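Local coordinates for SusD superfamily protein (Parabacteroides distasonis, PDB 3OTN), which probably binds carbohydrate or another nutrient at the bacterial outer membrane, at residues E49-N59 with Y282-F291; F268-Y278 with F339-K350. All coordinates share one frame; numbering follows the deposited sequence.

Both contacts lie in one chain, with their centres about 18 Å apart. Along the sequence their segments alternate: 49-59, 268-278, 282-291, then 339-350. Contact 1 pairs strands 55-56 and 286-287 in a small antiparallel sheet. Contact 2 sets the loop 268-278 against helix 342-348. The two middle segments are separated by only three residues, so this part of the chain leads from one contact into the other. The two contacts also touch directly. Glu58 OE1 probably accepts a hydrogen bond from Ser271 N, and Leu285 packs on Phe268. Contact 1 joins parts of the chain more than 220 residues apart, while contact 2 closes a shorter loop of about 60 residues.

Contact 1 of 2, residues E49-N59 with Y282-F291; sequences EYMTGKATSEN and YGSLIPTKEF
Leu285 CG stands anti to the backbone N (chi1 -161°), which brings CD1 back against Ala55 CB at 3.4 Å, a tight carbon contact. The same methyl reaches Glu49 CB and Tyr50 CE1. Tyr50 CG lies anti to its own carbonyl carbon (chi1 -80°), and from there the ring extends to the backbone of 282-291. There Tyr50 OH donates to Ser284 O at 2.6 Å, in the carbonyl plane and on a lone pair. The oxygen lies at the edge of the phenol ring, near its plane.

Backbone bonds join the strands. Thr56 N donates to Ile286 O at 2.8 Å, and Ile286 N returns a bond to Thr56 O. Thr288 N donates to Lys54 O, and Tyr420 OH also bonds to that oxygen. At the other end, Glu58 N donates to Gly283 O. The chain of Glu58 crosses Ile286 at about a right angle, its CG 4.0 Å from Ile286 CG1; its OE2 is bonded by Tyr335 OH.

Thr288 OG1 caps the following helix by accepting from Phe291 N at 3.0 Å. A water donates to Gly53 O and accepts from Thr288 OG1. Ala55 with Pro287 is a non-hydrogen-bonded pair and Thr56 with Ile286 a hydrogen-bonded one: a short two-stranded antiparallel sheet, leading directly into an N-capped helix.

Contact 2 of 2, residues F268-Y278 with F339-K350; sequences FLPSRSGISAY and FFDQVAVDNTAK
Tyr278 lays one face of its ring against Ala349. Ala349 CA sits 4.0 Å from the ring centroid and 25° off the normal, a CH-pi contact displaced toward the rim. Ala349 CB reaches Tyr278 CD1, and Tyr278 OH approaches the methyl of Ala344. A leucine here has no ring face to offer Ala349 CA, and would probably leave a gap beside Ala344 and Ala349.

Next to the ring, Ala277 N donates to Val345 O at 2.8 Å. Val345 CG1, anti to the backbone N (chi1 175°), meets Ser276 CB at 3.5 Å. The other methyl, Val345 CG2, lies over the centre of the Phe340 ring. Leu269 CD2 packs against Phe340 CE2 at 3.7 Å, while Ile275 CD1 comes to the edge of the same ring. Phe268 and Phe339 form a separate oblique pair, with planes at 48°. Phe339 CD2 stands over one face of the Phe268 ring.

Farther out, Tyr337 stacks with Phe340, and Glu281 bonds to Ser276 OG. Lys318 NZ bonds to both Ser276 O and Tyr278 O, which helps fix the loop. The helix is set at its start by Asp341, whose OD1 accepts from Ala344 N at 3.2 Å. Its last turn widens to a pi-type turn before Ala349, which has positive phi. Contact 2 thus joins an irregular loop to a short, N-capped helix with a pi-type end, through apolar side chains and a backbone hydrogen bond, within the SusD family region.

Contact 1 of 2, residues E49-N59 with Y282-F291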
loop_
_atom_site.group_PDB
_atom_site.type_symbol
_atom_site.label_atom_id
_atom_site.label_comp_id
_atom_site.label_asym_id
_atom_site.label_seq_id
_atom_site.Cartn_x
_atom_site.Cartn_y
_atom_site.Cartn_z
ATOM N N GLU A 49 -6.997 -3.979 4.151
ATOM C CA GLU A 49 -6.746 -5.255 4.826
ATOM C C GLU A 49 -7.986 -5.988 5.258
ATOM O O GLU A 49 -7.952 -7.216 5.446
ATOM C CB GLU A 49 -5.838 -5.040 6.038
ATOM C CG GLU A 49 -4.450 -4.413 5.666
ATOM C CD GLU A 49 -3.635 -5.274 4.711
ATOM O OE1 GLU A 49 -3.720 -6.530 4.758
ATOM O OE2 GLU A 49 -2.885 -4.702 3.901
ATOM N N TYR A 50 -9.075 -5.265 5.450
ATOM C CA TYR A 50 -10.281 -5.908 6.017
ATOM C C TYR A 50 -11.052 -6.813 5.095
ATOM O O TYR A 50 -11.842 -7.629 5.598
ATOM C CB TYR A 50 -11.194 -4.884 6.670
ATOM C CG TYR A 50 -10.811 -4.419 8.067
ATOM C CD1 TYR A 50 -9.838 -5.058 8.844
ATOM C CD2 TYR A 50 -11.521 -3.377 8.657
ATOM C CE1 TYR A 50 -9.598 -4.650 10.151
ATOM C CE2 TYR A 50 -11.260 -2.955 9.942
ATOM C CZ TYR A 50 -10.289 -3.587 10.679
ATOM O OH TYR A 50 -10.088 -3.148 11.976
HETATM N N MSE A 51 -10.813 -6.774 3.781
HETATM C CA MSE A 51 -11.537 -7.659 2.889
HETATM C C MSE A 51 -10.728 -8.840 2.381
HETATM O O MSE A 51 -11.295 -9.692 1.714
HETATM C CB MSE A 51 -12.142 -6.920 1.702
HETATM C CG MSE A 51 -13.230 -5.924 2.083
HETATM SE SE MSE A 51 -14.799 -6.772 2.862
HETATM C CE MSE A 51 -15.050 -8.353 1.902
ATOM N N THR A 52 -9.448 -8.943 2.745
ATOM C CA THR A 52 -8.638 -10.056 2.298
ATOM C C THR A 52 -9.073 -11.382 2.885
ATOM O O THR A 52 -8.768 -12.416 2.306
ATOM C CB THR A 52 -7.130 -9.920 2.636
ATOM O OG1 THR A 52 -6.952 -9.997 4.052
ATOM C CG2 THR A 52 -6.539 -8.615 2.108
ATOM N N GLY A 53 -9.745 -11.356 4.038
ATOM C CA GLY A 53 -10.021 -12.562 4.799
ATOM C C GLY A 53 -8.849 -13.107 5.612
ATOM O O GLY A 53 -8.955 -14.189 6.219
ATOM N N LYS A 54 -7.746 -12.352 5.659
ATOM C CA LYS A 54 -6.538 -12.731 6.390
ATOM C C LYS A 54 -6.280 -11.873 7.638
ATOM O O LYS A 54 -5.240 -12.026 8.289
ATOM C CB LYS A 54 -5.296 -12.592 5.508
ATOM C CG LYS A 54 -5.386 -13.108 4.103
ATOM C CD LYS A 54 -5.594 -14.551 3.996
ATOM C CE LYS A 54 -5.343 -15.020 2.556
ATOM N NZ LYS A 54 -6.165 -16.240 2.300
ATOM N N ALA A 55 -7.213 -10.990 7.965
ATOM C CA ALA A 55 -7.103 -10.142 9.141
ATOM C C ALA A 55 -8.462 -10.009 9.791
ATOM O O ALA A 55 -9.495 -9.989 9.111
ATOM C CB ALA A 55 -6.585 -8.755 8.747
ATOM N N THR A 56 -8.453 -9.926 11.113
ATOM C CA THR A 56 -9.626 -9.585 11.908
ATOM C C THR A 56 -9.249 -8.420 12.860
ATOM O O THR A 56 -8.188 -7.764 12.701
ATOM C CB THR A 56 -10.123 -10.812 12.694
ATOM O OG1 THR A 56 -9.128 -11.181 13.652
ATOM C CG2 THR A 56 -10.300 -11.974 11.751
ATOM N N SER A 57 -10.146 -8.143 13.799
ATOM C CA SER A 57 -9.994 -7.070 14.767
ATOM C C SER A 57 -10.412 -7.588 16.127
ATOM O O SER A 57 -11.303 -8.425 16.206
ATOM C CB SER A 57 -10.885 -5.891 14.364
ATOM O OG SER A 57 -10.736 -4.807 15.273
ATOM N N GLU A 58 -9.719 -7.152 17.176
ATOM C CA GLU A 58 -10.202 -7.285 18.565
ATOM C C GLU A 58 -10.945 -5.984 19.010
ATOM O O GLU A 58 -11.425 -5.901 20.132
ATOM C CB GLU A 58 -9.028 -7.484 19.525
ATOM C CG GLU A 58 -8.259 -8.717 19.331
ATOM C CD GLU A 58 -7.007 -8.818 20.210
ATOM O OE1 GLU A 58 -6.371 -7.799 20.567
ATOM O OE2 GLU A 58 -6.647 -9.955 20.537
ATOM N N ASN A 59 -11.004 -4.985 18.128
ATOM C CA ASN A 59 -11.461 -3.624 18.414
ATOM C C ASN A 59 -12.820 -3.405 17.709
ATOM O O ASN A 59 -12.894 -3.285 16.484
ATOM C CB ASN A 59 -10.393 -2.656 17.900
ATOM C CG ASN A 59 -10.821 -1.151 17.905
ATOM O OD1 ASN A 59 -11.716 -0.698 18.649
ATOM N ND2 ASN A 59 -10.137 -0.367 17.062
ATOM N N TYR A 282 -4.528 -0.892 20.453
ATOM C CA TYR A 282 -5.786 -0.932 19.747
ATOM C C TYR A 282 -6.229 -2.324 19.369
ATOM O O TYR A 282 -7.409 -2.625 19.478
ATOM C CB TYR A 282 -5.701 -0.121 18.460
ATOM C CG TYR A 282 -5.459 1.360 18.645
ATOM C CD1 TYR A 282 -6.179 2.098 19.579
ATOM C CD2 TYR A 282 -4.572 2.045 17.825
ATOM C CE1 TYR A 282 -5.981 3.463 19.730
ATOM C CE2 TYR A 282 -4.378 3.432 17.962
ATOM C CZ TYR A 282 -5.085 4.121 18.916
ATOM O OH TYR A 282 -4.911 5.474 19.070
ATOM N N GLY A 283 -5.306 -3.140 18.847
ATOM C CA GLY A 283 -5.678 -4.470 18.402
ATOM C C GLY A 283 -6.646 -4.477 17.224
ATOM O O GLY A 283 -7.461 -5.387 17.141
ATOM N N SER A 284 -6.528 -3.498 16.328
ATOM C CA SER A 284 -7.453 -3.316 15.172
ATOM C C SER A 284 -7.134 -4.169 13.937
ATOM O O SER A 284 -7.961 -4.263 13.005
ATOM C CB SER A 284 -7.420 -1.868 14.654
ATOM O OG SER A 284 -7.678 -0.931 15.627
ATOM N N LEU A 285 -5.907 -4.691 13.864
ATOM C CA LEU A 285 -5.492 -5.544 12.752
ATOM C C LEU A 285 -4.714 -6.741 13.298
ATOM O O LEU A 285 -3.595 -6.616 13.818
ATOM C CB LEU A 285 -4.685 -4.775 11.710
ATOM C CG LEU A 285 -4.593 -5.418 10.314
ATOM C CD1 LEU A 285 -5.968 -5.548 9.631
ATOM C CD2 LEU A 285 -3.657 -4.570 9.441
ATOM N N ILE A 286 -5.373 -7.889 13.239
ATOM C CA ILE A 286 -4.920 -9.109 13.848
ATOM C C ILE A 286 -4.859 -10.130 12.714
ATOM O O ILE A 286 -5.842 -10.264 11.992
ATOM C CB ILE A 286 -5.966 -9.554 14.892
ATOM C CG1 ILE A 286 -6.262 -8.423 15.893
ATOM C CG2 ILE A 286 -5.507 -10.854 15.641
ATOM C CD1 ILE A 286 -5.042 -7.942 16.674
ATOM N N PRO A 287 -3.732 -10.870 12.564
ATOM C CA PRO A 287 -3.685 -11.864 11.495
ATOM C C PRO A 287 -4.545 -13.069 11.856
ATOM O O PRO A 287 -4.719 -13.363 13.034
ATOM C CB PRO A 287 -2.214 -12.244 11.456
ATOM C CG PRO A 287 -1.776 -12.146 12.912
ATOM C CD PRO A 287 -2.614 -11.038 13.511
ATOM N N THR A 288 -5.075 -13.761 10.856
ATOM C CA THR A 288 -5.799 -14.987 11.131
ATOM C C THR A 288 -4.806 -16.104 11.425
ATOM O O THR A 288 -3.722 -16.171 10.839
ATOM C CB THR A 288 -6.706 -15.421 9.982
ATOM O OG1 THR A 288 -5.913 -15.672 8.816
ATOM C CG2 THR A 288 -7.753 -14.404 9.709
ATOM N N LYS A 289 -5.201 -16.975 12.339
ATOM C CA LYS A 289 -4.505 -18.240 12.600
ATOM C C LYS A 289 -4.311 -19.039 11.297
ATOM O O LYS A 289 -3.256 -19.572 11.066
ATOM C CB LYS A 289 -5.318 -19.039 13.640
ATOM C CG LYS A 289 -4.955 -20.521 13.841
ATOM C CD LYS A 289 -6.034 -21.229 14.713
ATOM C CE LYS A 289 -6.221 -22.712 14.324
ATOM N NZ LYS A 289 -5.082 -23.581 14.723
ATOM N N GLU A 290 -5.328 -19.077 10.440
ATOM C CA GLU A 290 -5.298 -19.815 9.147
ATOM C C GLU A 290 -4.251 -19.295 8.155
ATOM O O GLU A 290 -3.588 -20.082 7.465
ATOM C CB GLU A 290 -6.680 -19.803 8.448
ATOM C CG GLU A 290 -7.804 -20.577 9.170
ATOM C CD GLU A 290 -8.536 -19.757 10.250
ATOM O OE1 GLU A 290 -8.069 -18.637 10.633
ATOM O OE2 GLU A 290 -9.568 -20.255 10.722
ATOM N N PHE A 291 -4.082 -17.972 8.083
ATOM C CA PHE A 291 -3.028 -17.416 7.257
ATOM C C PHE A 291 -1.660 -17.705 7.821
ATOM O O PHE A 291 -0.751 -18.090 7.074
ATOM C CB PHE A 291 -3.186 -15.919 7.038
ATOM C CG PHE A 291 -2.128 -15.330 6.134
ATOM C CD1 PHE A 291 -1.963 -15.803 4.842
ATOM C CD2 PHE A 291 -1.278 -14.321 6.593
ATOM C CE1 PHE A 291 -0.985 -15.257 3.993
ATOM C CE2 PHE A 291 -0.298 -13.778 5.772
ATOM C CZ PHE A 291 -0.153 -14.237 4.458
HETATM O O HOH W 1 -7.531 -16.350 6.679
HETATM O O HOH W 2 -7.547 -13.070 13.564
#

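Contact 2 of 2, residues F268-Y278 with F339-K350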
loop_
_atom_site.group_PDB
_atom_site.type_symbol
_atom_site.label_atom_id
_atom_site.label_comp_id
_atom_site.label_asym_id
_atom_site.label_seq_id
_atom_site.Cartn_x
_atom_site.Cartn_y
_atom_site.Cartn_z
ATOM N N PHE A 268 -1.500 -2.833 15.511
ATOM C CA PHE A 268 -1.110 -4.245 15.499
ATOM C C PHE A 268 -0.924 -4.867 16.873
ATOM O O PHE A 268 -0.845 -6.093 16.993
ATOM C CB PHE A 268 0.191 -4.410 14.716
ATOM C CG PHE A 268 0.143 -3.808 13.340
ATOM C CD1 PHE A 268 -0.390 -4.505 12.278
ATOM C CD2 PHE A 268 0.611 -2.524 13.118
ATOM C CE1 PHE A 268 -0.451 -3.943 11.002
ATOM C CE2 PHE A 268 0.552 -1.957 11.857
ATOM C CZ PHE A 268 0.025 -2.667 10.794
ATOM N N LEU A 269 -0.894 -4.042 17.913
ATOM C CA LEU A 269 -0.528 -4.499 19.244
ATOM C C LEU A 269 -1.780 -5.075 19.878
ATOM O O LEU A 269 -2.847 -4.549 19.621
ATOM C CB LEU A 269 -0.001 -3.335 20.091
ATOM C CG LEU A 269 1.233 -2.562 19.601
ATOM C CD1 LEU A 269 1.615 -1.382 20.548
ATOM C CD2 LEU A 269 2.369 -3.516 19.396
ATOM N N PRO A 270 -1.669 -6.161 20.673
ATOM C CA PRO A 270 -2.851 -6.814 21.286
ATOM C C PRO A 270 -3.665 -5.880 22.142
ATOM O O PRO A 270 -3.105 -5.198 22.996
ATOM C CB PRO A 270 -2.244 -7.965 22.146
ATOM C CG PRO A 270 -0.791 -7.723 22.182
ATOM C CD PRO A 270 -0.441 -6.916 20.962
ATOM N N SER A 271 -4.972 -5.851 21.908
ATOM C CA SER A 271 -5.848 -4.856 22.527
ATOM C C SER A 271 -5.807 -4.864 24.045
ATOM O O SER A 271 -5.858 -5.931 24.664
ATOM C CB SER A 271 -7.310 -5.044 22.109
ATOM O OG SER A 271 -8.070 -3.890 22.486
ATOM N N ARG A 272 -5.720 -3.664 24.623
ATOM C CA ARG A 272 -5.759 -3.460 26.070
ATOM C C ARG A 272 -4.879 -4.494 26.829
ATOM O O ARG A 272 -5.263 -4.985 27.857
ATOM C CB ARG A 272 -7.235 -3.450 26.573
ATOM C CG ARG A 272 -8.133 -2.281 26.012
ATOM C CD ARG A 272 -9.458 -2.115 26.808
ATOM N N SER A 273 -3.691 -4.792 26.293
ATOM C CA SER A 273 -2.759 -5.804 26.840
ATOM C C SER A 273 -1.711 -5.267 27.833
ATOM O O SER A 273 -1.158 -6.024 28.642
ATOM C CB SER A 273 -1.997 -6.450 25.688
ATOM O OG SER A 273 -1.315 -5.459 24.908
ATOM N N GLY A 274 -1.370 -3.990 27.712
ATOM C CA GLY A 274 -0.378 -3.385 28.586
ATOM C C GLY A 274 1.067 -3.732 28.268
ATOM O O GLY A 274 1.923 -3.529 29.132
ATOM N N ILE A 275 1.347 -4.210 27.037
ATOM C CA ILE A 275 2.720 -4.543 26.626
ATOM C C ILE A 275 3.572 -3.342 26.206
ATOM O O ILE A 275 4.761 -3.511 25.973
ATOM C CB ILE A 275 2.768 -5.600 25.460
ATOM C CG1 ILE A 275 2.179 -5.051 24.142
ATOM C CG2 ILE A 275 2.096 -6.914 25.937
ATOM C CD1 ILE A 275 2.715 -5.776 22.851
ATOM N N SER A 276 2.949 -2.167 26.090
ATOM C CA SER A 276 3.550 -0.972 25.506
ATOM C C SER A 276 3.474 0.268 26.383
ATOM O O SER A 276 2.769 0.290 27.396
ATOM C CB SER A 276 2.881 -0.641 24.174
ATOM O OG SER A 276 1.702 0.096 24.364
ATOM N N ALA A 277 4.206 1.296 25.946
ATOM C CA ALA A 277 4.276 2.625 26.593
ATOM C C ALA A 277 3.095 3.493 26.184
ATOM O O ALA A 277 2.859 4.523 26.782
ATOM C CB ALA A 277 5.590 3.353 26.212
ATOM N N TYR A 278 2.375 3.093 25.140
ATOM C CA TYR A 278 1.190 3.833 24.709
ATOM C C TYR A 278 0.106 3.788 25.789
ATOM O O TYR A 278 0.036 2.826 26.556
ATOM C CB TYR A 278 0.638 3.242 23.425
ATOM C CG TYR A 278 1.555 3.402 22.237
ATOM C CD1 TYR A 278 1.624 4.615 21.549
ATOM C CD2 TYR A 278 2.342 2.342 21.785
ATOM C CE1 TYR A 278 2.488 4.782 20.458
ATOM C CE2 TYR A 278 3.197 2.486 20.683
ATOM C CZ TYR A 278 3.270 3.712 20.018
ATOM O OH TYR A 278 4.111 3.849 18.904
ATOM N N PHE A 339 5.879 -4.691 12.037
ATOM C CA PHE A 339 6.025 -3.235 12.157
ATOM C C PHE A 339 6.257 -2.774 13.596
ATOM O O PHE A 339 5.980 -1.647 13.916
ATOM C CB PHE A 339 4.773 -2.580 11.582
ATOM C CG PHE A 339 4.392 -3.113 10.217
ATOM C CD1 PHE A 339 5.257 -2.963 9.141
ATOM C CD2 PHE A 339 3.180 -3.770 10.011
ATOM C CE1 PHE A 339 4.912 -3.431 7.868
ATOM C CE2 PHE A 339 2.834 -4.246 8.740
ATOM C CZ PHE A 339 3.703 -4.060 7.675
ATOM N N PHE A 340 6.852 -3.639 14.412
ATOM C CA PHE A 340 7.065 -3.390 15.837
ATOM C C PHE A 340 8.324 -2.519 16.076
ATOM O O PHE A 340 9.454 -3.002 16.256
ATOM C CB PHE A 340 7.114 -4.741 16.547
ATOM C CG PHE A 340 7.005 -4.684 18.046
ATOM C CD1 PHE A 340 8.131 -4.441 18.850
ATOM C CD2 PHE A 340 5.799 -5.010 18.670
ATOM C CE1 PHE A 340 8.013 -4.460 20.253
ATOM C CE2 PHE A 340 5.681 -5.004 20.025
ATOM C CZ PHE A 340 6.796 -4.742 20.831
ATOM N N ASP A 341 8.100 -1.214 16.011
ATOM C CA ASP A 341 9.087 -0.185 16.365
ATOM C C ASP A 341 9.320 -0.315 17.860
ATOM O O ASP A 341 8.576 0.229 18.681
ATOM C CB ASP A 341 8.554 1.204 15.942
ATOM C CG ASP A 341 9.507 2.370 16.298
ATOM O OD1 ASP A 341 10.504 2.195 17.036
ATOM O OD2 ASP A 341 9.202 3.496 15.860
ATOM N N GLN A 342 10.368 -1.054 18.197
ATOM C CA GLN A 342 10.617 -1.475 19.547
ATOM C C GLN A 342 10.915 -0.316 20.499
ATOM O O GLN A 342 10.445 -0.317 21.636
ATOM C CB GLN A 342 11.746 -2.489 19.596
ATOM C CG GLN A 342 11.899 -3.131 20.966
ATOM C CD GLN A 342 12.640 -4.451 20.909
ATOM O OE1 GLN A 342 13.668 -4.563 20.217
ATOM N NE2 GLN A 342 12.113 -5.472 21.620
ATOM N N VAL A 343 11.661 0.679 20.033
ATOM C CA VAL A 343 11.885 1.893 20.822
ATOM C C VAL A 343 10.556 2.604 21.125
ATOM O O VAL A 343 10.329 3.047 22.244
ATOM C CB VAL A 343 12.909 2.859 20.136
ATOM C CG1 VAL A 343 12.953 4.200 20.868
ATOM C CG2 VAL A 343 14.324 2.193 20.152
ATOM N N ALA A 344 9.669 2.661 20.142
ATOM C CA ALA A 344 8.376 3.317 20.322
ATOM C C ALA A 344 7.514 2.548 21.339
ATOM O O ALA A 344 6.919 3.147 22.267
ATOM C CB ALA A 344 7.657 3.492 18.974
ATOM N N VAL A 345 7.497 1.229 21.196
ATOM C CA VAL A 345 6.629 0.383 22.017
ATOM C C VAL A 345 7.153 0.308 23.442
ATOM O O VAL A 345 6.368 0.412 24.372
ATOM C CB VAL A 345 6.445 -1.040 21.407
ATOM C CG1 VAL A 345 5.611 -1.991 22.350
ATOM C CG2 VAL A 345 5.802 -0.951 20.012
ATOM N N ASP A 346 8.451 0.083 23.612
ATOM C CA ASP A 346 9.038 -0.082 24.934
ATOM C C ASP A 346 9.269 1.210 25.701
ATOM O O ASP A 346 9.277 1.188 26.940
ATOM C CB ASP A 346 10.392 -0.802 24.873
ATOM C CG ASP A 346 10.296 -2.253 24.439
ATOM O OD1 ASP A 346 9.199 -2.844 24.379
ATOM O OD2 ASP A 346 11.370 -2.811 24.152
ATOM N N ASN A 347 9.480 2.330 25.011
ATOM C CA ASN A 347 10.012 3.512 25.676
ATOM C C ASN A 347 9.249 4.806 25.354
ATOM O O ASN A 347 8.699 5.429 26.246
ATOM C CB ASN A 347 11.509 3.611 25.338
ATOM C CG ASN A 347 12.220 4.704 26.102
ATOM O OD1 ASN A 347 11.763 5.842 26.122
ATOM N ND2 ASN A 347 13.362 4.370 26.721
ATOM N N THR A 348 9.214 5.200 24.083
ATOM C CA THR A 348 8.798 6.569 23.793
ATOM C C THR A 348 7.334 6.795 23.461
ATOM O O THR A 348 6.886 7.901 23.642
ATOM C CB THR A 348 9.615 7.161 22.631
ATOM O OG1 THR A 348 9.318 6.444 21.435
ATOM C CG2 THR A 348 11.145 7.102 22.936
ATOM N N ALA A 349 6.633 5.801 22.900
ATOM C CA ALA A 349 5.245 5.982 22.411
ATOM C C ALA A 349 5.147 7.048 21.307
ATOM O O ALA A 349 4.112 7.681 21.118
ATOM C CB ALA A 349 4.271 6.304 23.607
ATOM N N LYS A 350 6.241 7.202 20.547
ATOM C CA LYS A 350 6.345 8.161 19.459
ATOM C C LYS A 350 7.178 7.529 18.343
ATOM O O LYS A 350 8.410 7.697 18.286
ATOM C CB LYS A 350 7.007 9.474 19.916
ATOM C CG LYS A 350 6.276 10.284 20.966
ATOM C CD LYS A 350 7.011 11.600 21.214
ATOM C CE LYS A 350 6.430 12.390 22.371
ATOM N NZ LYS A 350 7.262 13.565 22.672
HETATM O O HOH W 3 7.177 -2.716 26.414
#